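Side-chain contact in ribonuclease J (Methanolobus psychrophilus R15, PDB 5HAB), which probably degrades RNA as an exoribonuclease of the metallo-beta-lactamase and beta-CASP family: residues V289-S294 against N325-I330. The protein carries 1 engineered substitution. Sequence-based numbering, arbitrary orientation.
Sequences VLLGRS and NALKKI. With SO4 (sulfate ion), chain J; nucleotides of chain D.
Leu-291 and Leu-327 both turn CG away from their own carbonyl carbon (chi1 -60° and -67°), which carries their branches between strand 287-291 and helix 320-331. There CD2 of Leu-291 lies 3.7 Å from CG of Leu-327, at the fork of its branches. Ile-330, one helix turn on from Ala-326, extends its CG1 arm (chi2 172°) toward the strand. Its end atom CD1 comes within 3.7 Å of Val-289 CG1. Both pairs meet at a slant and are purely apolar. Val-289 and Leu-291 are two apart on the strand and present the same face to the helix. Helix 320-331 thus packs against the parallel sheet of the beta-CASP domain, where strands 315-317 and 338-342 flank strand 287-291.

Just past the strand, the chain meets RNA. Gly-292 takes the N-cap position of helix 293-304, and its CA lies 3.2 Å from OP1 of A5 of chain D. Ser-294 holds OP2 of A5 twice, from its backbone N and from OG, each at 3.1 Å. NH2 of Arg-293 comes unusually close to O2 of a sulfate, probably from the crystallisation liquor, so that length is doubtful. The backbone N of Arg-320 also hydrogen-bonds the sulfate.

The contact itself is apolar and sets the strand against the helix. The phosphate grip belongs to the start of helix 293-304 just beyond it, where the helix dipole would be expected to favour the phosphate charge.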
ATOM      1  N   VAL B 289      18.029  22.043 -26.031  1.00 49.11           N
ATOM      2  CA  VAL B 289      17.380  21.627 -27.265  1.00 56.61           C
ATOM      3  C   VAL B 289      16.060  20.917 -26.960  1.00 67.12           C
ATOM      4  O   VAL B 289      16.035  19.882 -26.294  1.00 62.67           O
ATOM      5  CB  VAL B 289      18.324  20.750 -28.119  1.00 63.75           C
ATOM      6  CG1 VAL B 289      19.151  19.832 -27.236  1.00 71.30           C
ATOM      7  CG2 VAL B 289      17.539  19.957 -29.154  1.00 59.70           C
ATOM      8  N   LEU B 290      14.962  21.501 -27.424  1.00 65.22           N
ATOM      9  CA  LEU B 290      13.628  20.949 -27.207  1.00 49.88           C
ATOM     10  C   LEU B 290      13.229  19.979 -28.320  1.00 59.35           C
ATOM     11  O   LEU B 290      13.260  20.335 -29.496  1.00 76.99           O
ATOM     12  CB  LEU B 290      12.603  22.083 -27.106  1.00 56.15           C
ATOM     13  CG  LEU B 290      12.392  22.800 -25.766  1.00 54.04           C
ATOM     14  CD1 LEU B 290      13.699  23.208 -25.108  1.00 62.21           C
ATOM     15  CD2 LEU B 290      11.527  24.026 -25.985  1.00 48.08           C
ATOM     16  N   LEU B 291      12.849  18.759 -27.950  1.00 53.41           N
ATOM     17  CA  LEU B 291      12.514  17.729 -28.934  1.00 46.94           C
ATOM     18  C   LEU B 291      11.097  17.200 -28.744  1.00 59.87           C
ATOM     19  O   LEU B 291      10.621  17.056 -27.619  1.00 65.69           O
ATOM     20  CB  LEU B 291      13.503  16.562 -28.871  1.00 55.11           C
ATOM     21  CG  LEU B 291      14.986  16.834 -29.128  1.00 64.50           C
ATOM     22  CD1 LEU B 291      15.713  17.130 -27.833  1.00 69.60           C
ATOM     23  CD2 LEU B 291      15.624  15.655 -29.838  1.00 77.87           C
ATOM     24  N   GLY B 292      10.431  16.908 -29.857  1.00 65.30           N
ATOM     25  CA  GLY B 292       9.068  16.409 -29.831  1.00 64.19           C
ATOM     26  C   GLY B 292       8.091  17.410 -30.412  1.00 62.71           C
ATOM     27  O   GLY B 292       8.241  18.615 -30.213  1.00 60.46           O
ATOM     28  N   ARG B 293       7.084  16.913 -31.126  1.00 79.72           N
ATOM     29  CA  ARG B 293       6.123  17.778 -31.804  1.00 79.71           C
ATOM     30  C   ARG B 293       5.356  18.662 -30.819  1.00 61.06           C
ATOM     31  O   ARG B 293       5.162  19.856 -31.063  1.00 66.86           O
ATOM     32  CB  ARG B 293       5.144  16.942 -32.634  1.00 82.06           C
ATOM     33  CG  ARG B 293       4.196  17.769 -33.494  1.00 90.29           C
ATOM     34  CD  ARG B 293       4.944  18.464 -34.630  1.00 90.64           C
ATOM     35  NE  ARG B 293       5.405  17.518 -35.645  1.00 99.25           N
ATOM     36  CZ  ARG B 293       6.184  17.840 -36.674  1.00 95.00           C
ATOM     37  NH1 ARG B 293       6.603  19.089 -36.829  1.00 76.23           N
ATOM     38  NH2 ARG B 293       6.548  16.910 -37.547  1.00 78.38           N
ATOM     39  N   SER B 294       4.940  18.076 -29.701  1.00 64.59           N
ATOM     40  CA  SER B 294       4.132  18.790 -28.717  1.00 58.22           C
ATOM     41  C   SER B 294       4.944  19.845 -27.960  1.00 56.81           C
ATOM     42  O   SER B 294       4.389  20.856 -27.516  1.00 58.99           O
ATOM     43  CB  SER B 294       3.496  17.805 -27.735  1.00 71.24           C
ATOM     44  OG  SER B 294       4.475  17.212 -26.905  1.00 85.02           O
ATOM     45  N   ASN B 325      18.319  13.642 -36.370  1.00 82.71           N
ATOM     46  CA  ASN B 325      19.579  14.243 -36.796  1.00 84.07           C
ATOM     47  C   ASN B 325      20.115  15.201 -35.735  1.00 78.73           C
ATOM     48  O   ASN B 325      21.321  15.431 -35.652  1.00 71.93           O
ATOM     49  CB  ASN B 325      19.412  14.964 -38.135  1.00 97.14           C
ATOM     50  CG  ASN B 325      19.636  14.043 -39.323  1.00 92.14           C
ATOM     51  OD1 ASN B 325      20.699  14.063 -39.944  1.00 95.41           O
ATOM     52  ND2 ASN B 325      18.639  13.222 -39.634  1.00 80.83           N
ATOM     53  N   ALA B 326      19.221  15.734 -34.908  1.00 77.86           N
ATOM     54  CA  ALA B 326      19.631  16.561 -33.778  1.00 71.90           C
ATOM     55  C   ALA B 326      20.313  15.693 -32.729  1.00 67.23           C
ATOM     56  O   ALA B 326      21.317  16.085 -32.134  1.00 57.88           O
ATOM     57  CB  ALA B 326      18.438  17.287 -33.184  1.00 74.18           C
ATOM     58  N   LEU B 327      19.758  14.508 -32.510  1.00 72.24           N
ATOM     59  CA  LEU B 327      20.328  13.556 -31.569  1.00 76.63           C
ATOM     60  C   LEU B 327      21.621  12.979 -32.125  1.00 84.47           C
ATOM     61  O   LEU B 327      22.524  12.624 -31.368  1.00 76.46           O
ATOM     62  CB  LEU B 327      19.326  12.448 -31.254  1.00 65.92           C
ATOM     63  CG  LEU B 327      18.107  12.963 -30.489  1.00 66.58           C
ATOM     64  CD1 LEU B 327      16.901  12.076 -30.706  1.00 64.72           C
ATOM     65  CD2 LEU B 327      18.434  13.077 -29.012  1.00 66.45           C
ATOM     66  N   LYS B 328      21.715  12.892 -33.449  1.00 77.28           N
ATOM     67  CA  LYS B 328      22.952  12.443 -34.076  1.00 86.78           C
ATOM     68  C   LYS B 328      24.026  13.517 -33.916  1.00 77.25           C
ATOM     69  O   LYS B 328      25.198  13.207 -33.701  1.00 74.31           O
ATOM     70  CB  LYS B 328      22.733  12.119 -35.559  1.00 83.10           C
ATOM     71  CG  LYS B 328      24.022  11.973 -36.364  1.00 90.83           C
ATOM     72  CD  LYS B 328      23.786  11.245 -37.682  1.00 95.41           C
ATOM     73  CE  LYS B 328      23.526   9.764 -37.455  1.00 88.99           C
ATOM     74  NZ  LYS B 328      23.047   9.084 -38.689  1.00 92.97           N
ATOM     75  N   LYS B 329      23.614  14.780 -33.987  1.00 66.80           N
ATOM     76  CA  LYS B 329      24.534  15.894 -33.790  1.00 64.82           C
ATOM     77  C   LYS B 329      25.042  15.904 -32.351  1.00 73.83           C
ATOM     78  O   LYS B 329      26.240  16.047 -32.107  1.00 77.59           O
ATOM     79  CB  LYS B 329      23.856  17.224 -34.129  1.00 60.40           C
ATOM     80  CG  LYS B 329      24.479  18.442 -33.465  1.00 72.71           C
ATOM     81  CD  LYS B 329      23.616  19.684 -33.658  1.00 82.75           C
ATOM     82  CE  LYS B 329      24.250  20.898 -32.994  1.00 86.85           C
ATOM     83  NZ  LYS B 329      23.255  21.808 -32.360  1.00 77.99           N
ATOM     84  N   ILE B 330      24.120  15.740 -31.406  1.00 65.59           N
ATOM     85  CA  ILE B 330      24.454  15.752 -29.987  1.00 74.28           C
ATOM     86  C   ILE B 330      25.388  14.595 -29.657  1.00 79.07           C
ATOM     87  O   ILE B 330      26.405  14.771 -28.981  1.00 64.28           O
ATOM     88  CB  ILE B 330      23.181  15.694 -29.125  1.00 74.53           C
ATOM     89  CG1 ILE B 330      22.376  16.985 -29.280  1.00 64.30           C
ATOM     90  CG2 ILE B 330      23.527  15.428 -27.663  1.00 70.40           C
ATOM     91  CD1 ILE B 330      21.020  16.939 -28.625  1.00 74.99           C
TER
HETATM   92  S   SO4 J 502       6.394  13.412 -38.304  1.00129.61           S
HETATM   93  O1  SO4 J 502       6.528  12.262 -37.413  1.00119.34           O
HETATM   94  O2  SO4 J 502       5.853  14.546 -37.559  1.00105.43           O
HETATM   95  O3  SO4 J 502       5.488  13.071 -39.398  1.00122.81           O
HETATM   96  O4  SO4 J 502       7.703  13.761 -38.851  1.00 99.03           O
ATOM     97  P     A D   5       5.675  13.837 -29.528  1.00 79.69           P
ATOM     98  OP1   A D   5       7.159  13.821 -29.493  1.00 86.65           O
ATOM     99  OP2   A D   5       4.950  15.056 -29.087  1.00 67.88           O
ATOM    100  O5'   A D   5       5.232  13.495 -31.018  1.00110.92           O
ATOM    101  C5'   A D   5       6.045  12.676 -31.853  1.00122.57           C
ATOM    102  C4'   A D   5       5.228  11.606 -32.533  1.00127.79           C
ATOM    103  O4'   A D   5       3.861  11.691 -32.048  1.00124.94           O
ATOM    104  C3'   A D   5       5.148  11.719 -34.050  1.00137.34           C
ATOM    105  O3'   A D   5       4.998  10.417 -34.617  1.00138.75           O
ATOM    106  C2'   A D   5       3.867  12.521 -34.253  1.00139.39           C
ATOM    107  O2'   A D   5       3.260  12.350 -35.516  1.00139.00           O
ATOM    108  C1'   A D   5       2.985  11.995 -33.118  1.00136.21           C
ATOM    109  N9    A D   5       2.018  12.980 -32.625  1.00131.86           N
ATOM    110  C8    A D   5       2.301  14.198 -32.057  1.00124.22           C
ATOM    111  N7    A D   5       1.239  14.884 -31.712  1.00124.18           N
ATOM    112  C5    A D   5       0.183  14.062 -32.079  1.00134.23           C
ATOM    113  C6    A D   5      -1.210  14.219 -31.977  1.00139.39           C
ATOM    114  N6    A D   5      -1.795  15.299 -31.454  1.00134.77           N
ATOM    115  N1    A D   5      -1.989  13.214 -32.438  1.00142.71           N
ATOM    116  C2    A D   5      -1.398  12.132 -32.964  1.00136.26           C
ATOM    117  N3    A D   5      -0.101  11.869 -33.113  1.00131.90           N
ATOM    118  C4    A D   5       0.646  12.888 -32.650  1.00134.46           C
ATOM    119  P     A D   4       2.524  15.462 -24.568  1.00103.18           P
ATOM    120  OP1   A D   4       3.883  15.720 -24.022  1.00112.76           O
ATOM    121  OP2   A D   4       1.763  16.572 -25.194  1.00 81.74           O
ATOM    122  O5'   A D   4       2.613  14.267 -25.620  1.00 93.37           O
ATOM    123  C5'   A D   4       3.861  13.679 -25.949  1.00 91.84           C
ATOM    124  C4'   A D   4       3.693  12.395 -26.721  1.00 91.59           C
ATOM    125  O4'   A D   4       2.371  11.841 -26.505  1.00 94.91           O
ATOM    126  C3'   A D   4       3.803  12.504 -28.233  1.00108.47           C
ATOM    127  O3'   A D   4       5.152  12.579 -28.670  1.00103.75           O
ATOM    128  C2'   A D   4       3.066  11.253 -28.708  1.00108.65           C
ATOM    129  O2'   A D   4       3.901  10.107 -28.625  1.00 92.84           O
ATOM    130  C1'   A D   4       1.959  11.128 -27.653  1.00110.75           C
ATOM    131  N9    A D   4       0.658  11.658 -28.113  1.00125.79           N
ATOM    132  C8    A D   4       0.108  12.895 -27.874  1.00118.39           C
ATOM    133  N7    A D   4      -1.077  13.064 -28.416  1.00120.57           N
ATOM    134  C5    A D   4      -1.329  11.856 -29.053  1.00128.11           C
ATOM    135  C6    A D   4      -2.420  11.391 -29.812  1.00133.52           C
ATOM    136  N6    A D   4      -3.510  12.119 -30.071  1.00133.19           N
ATOM    137  N1    A D   4      -2.355  10.133 -30.306  1.00131.87           N
ATOM    138  C2    A D   4      -1.263   9.400 -30.049  1.00121.63           C
ATOM    139  N3    A D   4      -0.178   9.725 -29.351  1.00123.75           N
ATOM    140  C4    A D   4      -0.270  10.982 -28.874  1.00126.40           C
TER